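PDB 4BU0: S-M checkpoint control protein rad4 from Schizosaccharomyces pombe, which is essential for DNA replication and for the S-M checkpoint, binding phosphorylated sites of a crb2 dimer through its first two BRCT domains. Local coordinates for residues 22-25 with 26-30; 51-55 with 56-60; 78-81 with 82-86; 152-155 with 156-160; 165-168 with 169-173. All blocks are in the same frame, centred on the assembly; numbering follows the deposited sequence.

Contact 1. Residues 22-25 with 26-30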
# COMPACT_ATOMS: atom_id res chain seq x y z
N ARG A 22 11.66 2.57 -12.46
CA ARG A 22 11.60 4.02 -12.23
C ARG A 22 12.06 4.78 -13.49
O ARG A 22 11.50 5.84 -13.82
CB ARG A 22 12.50 4.39 -11.05
CG ARG A 22 11.86 5.24 -9.98
CD ARG A 22 12.69 5.22 -8.71
NE ARG A 22 14.08 5.66 -8.92
CZ ARG A 22 15.16 4.97 -8.58
NH1 ARG A 22 15.05 3.78 -8.00
NH2 ARG A 22 16.37 5.47 -8.81
N THR A 23 13.12 4.28 -14.17
CA THR A 23 13.62 4.92 -15.38
C THR A 23 12.57 4.82 -16.48
O THR A 23 12.33 5.81 -17.18
CB THR A 23 14.95 4.25 -15.78
OG1 THR A 23 15.86 4.40 -14.68
CG2 THR A 23 15.56 4.88 -17.02
N GLU A 24 11.89 3.66 -16.61
CA GLU A 24 10.85 3.48 -17.62
C GLU A 24 9.70 4.48 -17.37
O GLU A 24 9.24 5.17 -18.28
CB GLU A 24 10.31 2.04 -17.56
CG GLU A 24 9.14 1.81 -18.48
CD GLU A 24 8.44 0.47 -18.35
OE1 GLU A 24 8.72 -0.26 -17.38
OE2 GLU A 24 7.57 0.19 -19.20
N ILE A 25 9.28 4.56 -16.10
CA ILE A 25 8.18 5.44 -15.71
C ILE A 25 8.54 6.90 -15.95
O ILE A 25 7.73 7.62 -16.54
CB ILE A 25 7.80 5.19 -14.23
CG1 ILE A 25 7.04 3.85 -14.11
CG2 ILE A 25 6.98 6.39 -13.65
CD1 ILE A 25 6.99 3.28 -12.65
N SER A 26 9.74 7.35 -15.53
CA SER A 26 10.08 8.76 -15.73
C SER A 26 10.18 9.08 -17.22
O SER A 26 9.68 10.13 -17.66
CB SER A 26 11.36 9.11 -14.99
OG SER A 26 12.43 8.24 -15.34
N THR A 27 10.81 8.19 -18.03
CA THR A 27 10.93 8.43 -19.47
C THR A 27 9.55 8.51 -20.13
O THR A 27 9.27 9.44 -20.88
CB THR A 27 11.79 7.31 -20.08
OG1 THR A 27 13.07 7.31 -19.43
CG2 THR A 27 11.93 7.44 -21.59
N LYS A 28 8.67 7.54 -19.84
CA LYS A 28 7.38 7.52 -20.50
C LYS A 28 6.47 8.64 -19.99
O LYS A 28 5.75 9.23 -20.80
CB LYS A 28 6.72 6.14 -20.33
CG LYS A 28 7.45 5.06 -21.14
CD LYS A 28 6.91 3.66 -20.87
CE LYS A 28 7.66 2.70 -21.78
NZ LYS A 28 7.13 1.32 -21.72
N ALA A 29 6.52 8.92 -18.66
CA ALA A 29 5.66 10.01 -18.13
C ALA A 29 6.08 11.35 -18.74
O ALA A 29 5.22 12.17 -19.08
CB ALA A 29 5.76 10.06 -16.62
N THR A 30 7.41 11.55 -18.92
CA THR A 30 7.91 12.81 -19.49
C THR A 30 7.46 12.93 -20.94
O THR A 30 7.02 14.01 -21.36
CB THR A 30 9.42 12.86 -19.36
OG1 THR A 30 9.73 12.86 -17.95
CG2 THR A 30 10.02 14.12 -20.02
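Glu24 and Lys28, one turn apart on helix 19-31 of the first BRCT domain, form an i to i+4 salt bridge in which Lys28 NZ lies 2.8 Å from Glu24 OE2. The carboxylate offers the anti lone pair of OE2, the one turned away from OE1. With CG anti to the backbone N (chi1 174°), the extended Glu24 chain runs out to meet an equally extended lysine. Their aliphatic parts touch as well, Glu24 CG lying 3.7 Å from Lys28 CE. Around the helix, Thr27 N bonds Thr23 O at 2.9 Å; in the conformer described, Thr27 OG1 adds a second donor to that oxygen from the opposite face of the carbonyl plane. The helix is the connection of the beta-alpha-beta unit formed with strands 11-15 and 35-36. Ile25 and Ala29 face strand 11-15, packing on Cys14 and Ile12, while Glu24 and Lys28 also lean on helix 74-83 through Pro76, Ile75 and Tyr79. On the sheet-facing side the backbone closes the turn with Ala29 N bonded to Ile25 O at 2.8 Å, and Ala29 CB rests 3.1 Å from that oxygen.

Contact 2. Residues 51-55 with 56-60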
# COMPACT_ATOMS: atom_id res chain seq x y z
N ASP A 51 5.51 0.04 -2.22
CA ASP A 51 5.45 -0.34 -0.81
C ASP A 51 4.73 0.74 -0.04
O ASP A 51 4.68 1.88 -0.50
CB ASP A 51 6.88 -0.52 -0.25
CG ASP A 51 6.98 -1.31 1.05
OD1 ASP A 51 5.98 -1.95 1.44
OD2 ASP A 51 8.09 -1.35 1.63
N PHE A 52 4.21 0.41 1.14
CA PHE A 52 3.56 1.38 2.01
C PHE A 52 4.52 1.86 3.10
O PHE A 52 4.25 2.89 3.72
CB PHE A 52 2.30 0.76 2.68
CG PHE A 52 2.64 -0.42 3.57
CD1 PHE A 52 2.97 -0.23 4.90
CD2 PHE A 52 2.64 -1.71 3.07
CE1 PHE A 52 3.35 -1.32 5.70
CE2 PHE A 52 2.99 -2.79 3.87
CZ PHE A 52 3.34 -2.59 5.18
N ASP A 53 5.61 1.11 3.38
CA ASP A 53 6.49 1.44 4.49
C ASP A 53 7.62 2.36 4.05
O ASP A 53 8.79 1.97 4.07
CB ASP A 53 7.06 0.16 5.14
CG ASP A 53 7.70 0.42 6.49
OD1 ASP A 53 7.57 1.56 7.00
OD2 ASP A 53 8.32 -0.52 7.04
N THR A 54 7.25 3.55 3.62
CA THR A 54 8.23 4.57 3.22
C THR A 54 7.80 5.94 3.72
O THR A 54 6.60 6.23 3.78
CB THR A 54 8.43 4.66 1.68
OG1 THR A 54 7.34 5.37 1.10
CG2 THR A 54 8.66 3.30 1.00
N PRO A 55 8.76 6.86 3.94
CA PRO A 55 8.39 8.22 4.34
C PRO A 55 7.48 8.96 3.33
O PRO A 55 6.57 9.70 3.74
CB PRO A 55 9.76 8.92 4.44
CG PRO A 55 10.69 7.85 4.81
CD PRO A 55 10.23 6.66 4.00
N LYS A 56 7.70 8.75 2.00
CA LYS A 56 6.83 9.39 0.99
C LYS A 56 5.41 8.88 1.11
O LYS A 56 4.45 9.64 1.09
CB LYS A 56 7.33 9.12 -0.43
CG LYS A 56 8.57 9.92 -0.84
CD LYS A 56 9.01 9.52 -2.24
CE LYS A 56 10.22 10.32 -2.71
NZ LYS A 56 10.76 9.76 -3.98
N TYR A 57 5.26 7.52 1.20
CA TYR A 57 3.92 6.97 1.31
C TYR A 57 3.25 7.45 2.58
O TYR A 57 2.09 7.86 2.55
CB TYR A 57 4.00 5.43 1.29
CG TYR A 57 2.65 4.76 1.26
CD1 TYR A 57 1.86 4.66 2.41
CD2 TYR A 57 2.18 4.15 0.09
CE1 TYR A 57 0.61 4.04 2.38
CE2 TYR A 57 0.94 3.50 0.06
CZ TYR A 57 0.18 3.42 1.22
OH TYR A 57 -1.04 2.77 1.19
N LYS A 58 3.98 7.40 3.70
CA LYS A 58 3.39 7.82 4.97
C LYS A 58 2.91 9.28 4.93
O LYS A 58 1.85 9.60 5.48
CB LYS A 58 4.38 7.64 6.11
CG LYS A 58 4.63 6.16 6.46
CD LYS A 58 5.71 6.05 7.54
CE LYS A 58 6.07 4.60 7.77
NZ LYS A 58 7.11 4.48 8.83
N PHE A 59 3.70 10.18 4.28
CA PHE A 59 3.31 11.58 4.19
C PHE A 59 2.03 11.74 3.39
O PHE A 59 1.13 12.46 3.79
CB PHE A 59 4.43 12.40 3.52
CG PHE A 59 4.22 13.89 3.70
CD1 PHE A 59 3.39 14.60 2.85
CD2 PHE A 59 4.80 14.56 4.78
CE1 PHE A 59 3.14 15.97 3.06
CE2 PHE A 59 4.56 15.92 4.98
CZ PHE A 59 3.72 16.61 4.13
N ALA A 60 1.93 11.06 2.22
CA ALA A 60 0.72 11.16 1.43
C ALA A 60 -0.48 10.60 2.19
O ALA A 60 -1.55 11.21 2.16
CB ALA A 60 0.89 10.42 0.11
O HOH W 1 9.28 4.36 6.66
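Tyr57 lays one face of its ring against the backbone of Phe52, whose CA stands 3.5 Å from the ring centroid and only 11° off the normal, a CH-pi contact almost over the centre. Phe52 CB continues the overlap toward the phenol end, 3.7 Å from Tyr57 CZ. The tyrosine CG is anti to the backbone N (chi1 -174°), which carries the ring back beneath the loop that leads into the helix. Thr54 is the N-cap: its OG1 accepts from Tyr57 N at 3.0 Å and is also hydrogen-bonded to Thr15 OG1 of strand 11-15, while Thr54 O takes the nearly straight bond from Lys58 N at 2.9 Å. Beside the cap, Asp53 and Lys58 run alongside each other in a long salt bridge, OD1 to NZ 3.5 Å, bridged also by a water that donates to Asp53 OD1 and accepts from Lys58 NZ. Were Tyr57 cut back to an alanine, Phe52 would probably lose the ring beneath its CA and CB, leaving a gap there, and Val177 N its hydroxyl partner. The contact joins the loop after strand 46-49 to the start of helix 55-63. Lys56 reaches along strand 11-15, where NZ bonds Cys14 O, and also bonds Ser38 O and a modified side chain of the bound peptide, Tyr57 packs on Ala49 of strand 46-49, and Ala60 lies against Phe40 of strand 40-41.

Contact 3. Residues 78-81 with 82-86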
# COMPACT_ATOMS: atom_id res chain seq x y z
N LEU A 78 -0.80 3.30 -19.80
CA LEU A 78 -1.31 4.49 -20.47
C LEU A 78 -0.42 4.86 -21.68
O LEU A 78 -0.94 5.16 -22.77
CB LEU A 78 -1.34 5.65 -19.46
CG LEU A 78 -1.68 7.01 -20.04
CD1 LEU A 78 -3.15 7.02 -20.59
CD2 LEU A 78 -1.53 8.08 -18.95
N TYR A 79 0.90 4.81 -21.47
CA TYR A 79 1.83 5.10 -22.57
C TYR A 79 1.58 4.17 -23.75
O TYR A 79 1.53 4.63 -24.90
CB TYR A 79 3.26 4.91 -22.08
CG TYR A 79 4.28 5.25 -23.14
CD1 TYR A 79 4.70 6.56 -23.32
CD2 TYR A 79 4.86 4.26 -23.92
CE1 TYR A 79 5.67 6.88 -24.26
CE2 TYR A 79 5.84 4.56 -24.86
CZ TYR A 79 6.22 5.88 -25.04
OH TYR A 79 7.20 6.19 -25.96
N GLU A 80 1.38 2.86 -23.47
CA GLU A 80 1.14 1.92 -24.56
C GLU A 80 -0.10 2.28 -25.37
O GLU A 80 -0.07 2.25 -26.61
CB GLU A 80 1.01 0.51 -23.99
CG GLU A 80 1.12 -0.54 -25.07
CD GLU A 80 2.46 -0.53 -25.79
OE1 GLU A 80 3.50 -0.25 -25.15
OE2 GLU A 80 2.45 -0.75 -27.02
N SER A 81 -1.20 2.67 -24.70
CA SER A 81 -2.41 3.04 -25.42
C SER A 81 -2.19 4.28 -26.26
O SER A 81 -2.58 4.33 -27.44
CB SER A 81 -3.57 3.27 -24.45
OG SER A 81 -4.08 2.04 -23.95
N TRP A 82 -1.51 5.27 -25.69
CA TRP A 82 -1.25 6.53 -26.36
C TRP A 82 -0.35 6.37 -27.59
O TRP A 82 -0.66 6.92 -28.65
CB TRP A 82 -0.61 7.46 -25.34
CG TRP A 82 -0.26 8.80 -25.89
CD1 TRP A 82 -1.13 9.75 -26.35
CD2 TRP A 82 1.04 9.38 -25.95
NE1 TRP A 82 -0.44 10.89 -26.70
CE2 TRP A 82 0.89 10.69 -26.45
CE3 TRP A 82 2.33 8.93 -25.60
CZ2 TRP A 82 1.98 11.56 -26.60
CZ3 TRP A 82 3.40 9.79 -25.74
CH2 TRP A 82 3.23 11.08 -26.27
N VAL A 83 0.75 5.62 -27.45
CA VAL A 83 1.69 5.51 -28.60
C VAL A 83 1.12 4.66 -29.73
O VAL A 83 1.61 4.76 -30.87
CB VAL A 83 3.08 5.01 -28.21
CG1 VAL A 83 3.79 6.02 -27.32
CG2 VAL A 83 3.09 3.58 -27.62
N GLN A 84 0.12 3.84 -29.44
CA GLN A 84 -0.58 3.02 -30.45
C GLN A 84 -1.75 3.78 -31.11
O GLN A 84 -2.44 3.19 -31.96
CB GLN A 84 -1.08 1.70 -29.87
CG GLN A 84 0.05 0.81 -29.44
CD GLN A 84 -0.41 -0.59 -29.17
OE1 GLN A 84 -1.38 -1.08 -29.77
NE2 GLN A 84 0.36 -1.30 -28.37
N GLY A 85 -1.94 5.05 -30.74
CA GLY A 85 -2.96 5.90 -31.33
C GLY A 85 -4.36 5.63 -30.83
O GLY A 85 -5.32 6.05 -31.48
N GLU A 86 -4.49 4.97 -29.66
CA GLU A 86 -5.82 4.65 -29.15
C GLU A 86 -6.43 5.84 -28.48
O GLU A 86 -5.72 6.66 -27.88
CB GLU A 86 -5.76 3.48 -28.17
CG GLU A 86 -5.14 2.23 -28.77
CD GLU A 86 -5.04 1.02 -27.86
OE1 GLU A 86 -5.11 1.18 -26.62
OE2 GLU A 86 -4.88 -0.10 -28.40
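Helix 74-83 ends here in a Schellman motif: Glu86 N reaches back to Ser81 O at 3.0 Å, Gly85 N bonds to Trp82 O, and Gly85 takes the positive phi (77°) that glycine tolerates readily. Ahead of this end, Val83 sets CG1 over one face of the Tyr79 ring, 3.6 Å from its centroid and displaced toward the phenol end. That methyl is anti to the carbonyl carbon of its own residue (chi1 -66°), which turns it back toward the tyrosine one turn earlier. Tyr79 also meets Trp82, but with its CE1 in the plane of the indole at the edge, 4.0 Å from Trp82 CZ3; the two ring planes are inclined to each other. On the outer side, Gln84 NE2 donates to Glu80 OE2 with the oxygen in the amide plane, although the carboxylate and amide planes are almost perpendicular; at 2.5 Å this bond is unusually short and its length doubtful. The glutamate reaches this position by a bend at chi2, whereas the glutamine chain is extended. The helix end lies against helix 19-31: the Tyr79 hydroxyl bonds Lys31 NZ, Trp82 leans on Lys31 and Leu32, and Leu78 touches Leu7 in the segment before strand 11-15.

Contact 4. Residues 152-155 with 156-160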
# COMPACT_ATOMS: atom_id res chain seq x y z
N TYR A 152 0.22 -12.82 19.82
CA TYR A 152 0.52 -11.51 20.33
C TYR A 152 1.93 -11.43 20.92
O TYR A 152 2.64 -10.49 20.60
CB TYR A 152 -0.51 -11.15 21.42
CG TYR A 152 -0.22 -9.85 22.14
CD1 TYR A 152 -0.46 -8.62 21.53
CD2 TYR A 152 0.30 -9.85 23.43
CE1 TYR A 152 -0.18 -7.42 22.18
CE2 TYR A 152 0.58 -8.65 24.10
CZ TYR A 152 0.34 -7.44 23.47
OH TYR A 152 0.61 -6.26 24.11
N GLU A 153 2.32 -12.44 21.74
CA GLU A 153 3.65 -12.38 22.35
C GLU A 153 4.75 -12.46 21.29
O GLU A 153 5.76 -11.75 21.39
CB GLU A 153 3.82 -13.51 23.40
CG GLU A 153 2.86 -13.37 24.58
CD GLU A 153 3.00 -12.14 25.46
OE1 GLU A 153 4.09 -11.52 25.48
OE2 GLU A 153 2.02 -11.81 26.17
N TYR A 154 4.56 -13.30 20.25
CA TYR A 154 5.60 -13.38 19.24
C TYR A 154 5.65 -12.14 18.36
O TYR A 154 6.73 -11.75 17.91
CB TYR A 154 5.48 -14.66 18.38
CG TYR A 154 6.69 -15.55 18.64
CD1 TYR A 154 7.00 -15.99 19.93
CD2 TYR A 154 7.55 -15.89 17.62
CE1 TYR A 154 8.15 -16.74 20.19
CE2 TYR A 154 8.70 -16.65 17.86
CZ TYR A 154 8.99 -17.08 19.14
OH TYR A 154 10.12 -17.82 19.37
N ALA A 155 4.49 -11.48 18.13
CA ALA A 155 4.55 -10.24 17.35
C ALA A 155 5.34 -9.19 18.11
O ALA A 155 6.07 -8.41 17.50
CB ALA A 155 3.13 -9.74 17.09
N LEU A 156 5.19 -9.14 19.45
CA LEU A 156 5.98 -8.16 20.21
C LEU A 156 7.48 -8.46 20.08
O LEU A 156 8.26 -7.56 19.80
CB LEU A 156 5.57 -8.14 21.69
CG LEU A 156 4.19 -7.64 22.06
CD1 LEU A 156 4.07 -7.54 23.57
CD2 LEU A 156 3.91 -6.26 21.46
N LYS A 157 7.85 -9.75 20.15
CA LYS A 157 9.25 -10.16 20.01
C LYS A 157 9.84 -9.84 18.61
O LYS A 157 11.00 -9.39 18.51
CB LYS A 157 9.31 -11.68 20.29
CG LYS A 157 10.69 -12.26 20.27
CD LYS A 157 10.58 -13.73 20.59
CE LYS A 157 11.93 -14.35 20.48
NZ LYS A 157 12.10 -15.41 21.50
N TRP A 158 9.07 -10.06 17.55
CA TRP A 158 9.50 -9.84 16.17
C TRP A 158 9.30 -8.38 15.71
O TRP A 158 9.54 -8.07 14.53
CB TRP A 158 8.74 -10.77 15.21
CG TRP A 158 9.24 -12.18 15.15
CD1 TRP A 158 10.51 -12.61 15.43
CD2 TRP A 158 8.49 -13.34 14.75
NE1 TRP A 158 10.60 -13.97 15.20
CE2 TRP A 158 9.37 -14.44 14.81
CE3 TRP A 158 7.15 -13.56 14.40
CZ2 TRP A 158 8.97 -15.75 14.49
CZ3 TRP A 158 6.73 -14.86 14.12
CH2 TRP A 158 7.65 -15.93 14.12
N LYS A 159 8.80 -7.52 16.63
CA LYS A 159 8.53 -6.09 16.36
C LYS A 159 7.53 -5.92 15.20
O LYS A 159 7.67 -5.05 14.34
CB LYS A 159 9.84 -5.32 16.10
CG LYS A 159 10.75 -5.36 17.34
CD LYS A 159 11.98 -4.46 17.23
CE LYS A 159 13.06 -4.85 18.23
NZ LYS A 159 12.58 -4.89 19.64
N ILE A 160 6.51 -6.82 15.19
CA ILE A 160 5.44 -6.76 14.20
C ILE A 160 4.33 -5.86 14.74
O ILE A 160 3.98 -5.98 15.91
CB ILE A 160 4.92 -8.17 13.88
CG1 ILE A 160 6.00 -9.00 13.15
CG2 ILE A 160 3.59 -8.10 13.08
CD1 ILE A 160 5.67 -10.47 13.06
O HOH W 2 10.93 -17.43 22.63
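Tyr154 points the edge of its ring at the face of Trp158, a T-shaped pair at the C-terminal end of helix 150-157 in the second BRCT domain. The planes stand at 84° and the centroid of the tyrosine ring is 4.8 Å from that of the six-membered indole ring. Tyr154 CD2 makes the closest approach, 3.4 Å from Trp158 CZ2. The tyrosine takes an unusual chi1 of -114°, away from the staggered positions, and this turn brings its edge over the indole of the residue one turn later. Lys157, with CG on the far side from its backbone N (chi1 -177°), runs beside the tyrosine and sets CD over one ring face, 4.1 Å from the centroid, before NZ bonds a water at 2.6 Å that also makes a weak link to Tyr154 OH. Both members of the aromatic pair also pack on an apolar side chain of the bound peptide and on Leu135. Replacing Trp158 with an alanine would probably leave the edge of Tyr154 without its facing surface, free the phenol ring to turn, and remove part of the wall against the peptide. On another side of the helix, Leu156 lies over a face of the Tyr152 ring, with CD1 meeting CE2 and OH. The helix closes in a Schellman motif at Lys159, where phi is positive, and the chain enters strand 161-163 with Ile160 N bonded to Ala155 O at 2.8 Å.

Contact 5. Residues 165-168 with 169-173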
# COMPACT_ATOMS: atom_id res chain seq x y z
N VAL A 165 -8.82 -3.84 14.86
CA VAL A 165 -9.40 -3.96 13.53
C VAL A 165 -9.75 -2.59 12.90
O VAL A 165 -9.86 -2.48 11.69
CB VAL A 165 -10.59 -4.95 13.52
CG1 VAL A 165 -11.79 -4.38 14.29
CG2 VAL A 165 -10.96 -5.37 12.10
N GLU A 166 -9.91 -1.54 13.73
CA GLU A 166 -10.19 -0.21 13.21
C GLU A 166 -9.10 0.26 12.25
O GLU A 166 -9.36 1.02 11.33
CB GLU A 166 -10.34 0.75 14.39
CG GLU A 166 -10.91 2.12 14.04
CD GLU A 166 -12.32 2.19 13.46
OE1 GLU A 166 -13.06 1.18 13.48
OE2 GLU A 166 -12.62 3.25 12.88
N TRP A 167 -7.87 -0.27 12.41
CA TRP A 167 -6.81 0.04 11.44
C TRP A 167 -7.23 -0.36 10.03
O TRP A 167 -7.01 0.36 9.07
CB TRP A 167 -5.51 -0.70 11.82
CG TRP A 167 -4.52 -0.71 10.69
CD1 TRP A 167 -3.66 0.30 10.33
CD2 TRP A 167 -4.29 -1.78 9.75
NE1 TRP A 167 -2.96 -0.06 9.20
CE2 TRP A 167 -3.33 -1.33 8.82
CE3 TRP A 167 -4.82 -3.08 9.61
CZ2 TRP A 167 -2.91 -2.12 7.74
CZ3 TRP A 167 -4.40 -3.87 8.56
CH2 TRP A 167 -3.45 -3.39 7.64
N LEU A 168 -7.80 -1.57 9.93
CA LEU A 168 -8.22 -2.07 8.64
C LEU A 168 -9.37 -1.25 8.07
O LEU A 168 -9.33 -0.87 6.89
CB LEU A 168 -8.65 -3.54 8.80
CG LEU A 168 -9.18 -4.22 7.52
CD1 LEU A 168 -8.10 -4.29 6.44
CD2 LEU A 168 -9.68 -5.64 7.84
N TRP A 169 -10.36 -0.97 8.89
CA TRP A 169 -11.49 -0.23 8.38
C TRP A 169 -11.12 1.17 7.95
O TRP A 169 -11.54 1.59 6.93
CB TRP A 169 -12.65 -0.23 9.37
CG TRP A 169 -13.08 -1.59 9.90
CD1 TRP A 169 -13.40 -1.86 11.16
CD2 TRP A 169 -13.24 -2.81 9.17
NE1 TRP A 169 -13.74 -3.18 11.29
CE2 TRP A 169 -13.63 -3.77 10.07
CE3 TRP A 169 -13.07 -3.18 7.85
CZ2 TRP A 169 -13.86 -5.07 9.70
CZ3 TRP A 169 -13.30 -4.47 7.51
CH2 TRP A 169 -13.67 -5.37 8.43
N GLN A 170 -10.34 1.85 8.77
CA GLN A 170 -9.97 3.21 8.38
C GLN A 170 -9.01 3.22 7.19
O GLN A 170 -9.06 4.17 6.40
CB GLN A 170 -9.39 3.98 9.57
CG GLN A 170 -10.50 4.32 10.57
CD GLN A 170 -10.08 5.41 11.55
OE1 GLN A 170 -9.22 6.25 11.26
NE2 GLN A 170 -10.68 5.38 12.74
N SER A 171 -8.10 2.21 7.06
CA SER A 171 -7.19 2.16 5.91
C SER A 171 -7.99 1.95 4.65
O SER A 171 -7.75 2.64 3.65
CB SER A 171 -6.17 1.03 6.09
OG SER A 171 -5.25 1.32 7.13
N ILE A 172 -8.98 1.05 4.70
CA ILE A 172 -9.82 0.82 3.50
C ILE A 172 -10.55 2.11 3.11
O ILE A 172 -10.55 2.46 1.91
CB ILE A 172 -10.79 -0.34 3.73
CG1 ILE A 172 -10.01 -1.66 3.66
CG2 ILE A 172 -11.96 -0.33 2.67
CD1 ILE A 172 -10.81 -2.86 4.19
N GLN A 173 -11.15 2.82 4.08
CA GLN A 173 -11.91 3.99 3.64
C GLN A 173 -10.98 5.15 3.18
O GLN A 173 -11.44 5.94 2.33
CB GLN A 173 -12.91 4.44 4.70
CG GLN A 173 -12.27 4.99 5.94
CD GLN A 173 -13.21 5.25 7.08
OE1 GLN A 173 -14.35 4.80 7.04
NE2 GLN A 173 -12.78 6.02 8.07
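Trp169 and Val165 meet at the start of helix 166-174, with the valine CG2 against one face of the indole, 3.6 Å from Trp169 NE1 and 3.7 Å from CE2. Leu168 adds its CD2 on the same face by the six-membered ring, 4.2 Å from the centroid, so the indole packs on Val165 one turn earlier and on the adjacent Leu168. Glu166 approaches differently, with OE1 in the ring plane at the edge, near Trp169 CD1. Its other oxygen serves Gln170: NE2 donates to OE2 at 2.9 Å in a nearly straight bond of 167° that uses the anti lone pair and lies in the plane of the amide. The carboxylate and amide planes nevertheless stand 81° apart. A bend at chi2 (61°) folds the glutamate back for this bond, while the glutamine stays extended. On the opposite side from Trp169, Ser171 places OG above one face of the Trp167 ring and donates to Trp167 O at 2.8 Å; Ser171 N bonds the same oxygen from the other face of the carbonyl plane. Leu168 and Ile172 run side by side, their CD1 methyls 3.8 Å apart. The two faces of the helix have different partners: Val165 and Leu168 rest on Ile120 of helix 116-126, and Trp169 meets Tyr123 edge-to-face, whereas Trp167 stacks on His141 and bonds Leu178 O. A tryptophan such as Trp167 in the C-terminal helix is a hallmark of the BRCT fold, whose helices pack on a central parallel sheet.

How the contacts relate
From the N terminus, contact 1 lies on the helix that joins strands 11-15 and 35-36. Contact 2 caps the helix following strand 46-49, and contact 3 ends helix 74-83, the last of the first BRCT domain. Contacts 4 and 5 lie in the second domain, on helix 150-157 and helix 166-174. Each closes only a turn or helix end, and all five follow in series without nesting or crossing. Contacts 1 and 3 touch, Lys28 CB lying 3.6 Å from Tyr79 CD1, which ties two helices of the first domain together. Contact 2 comes within about 7 Å of contact 5 between nearest atoms, close to the junction of the two domains.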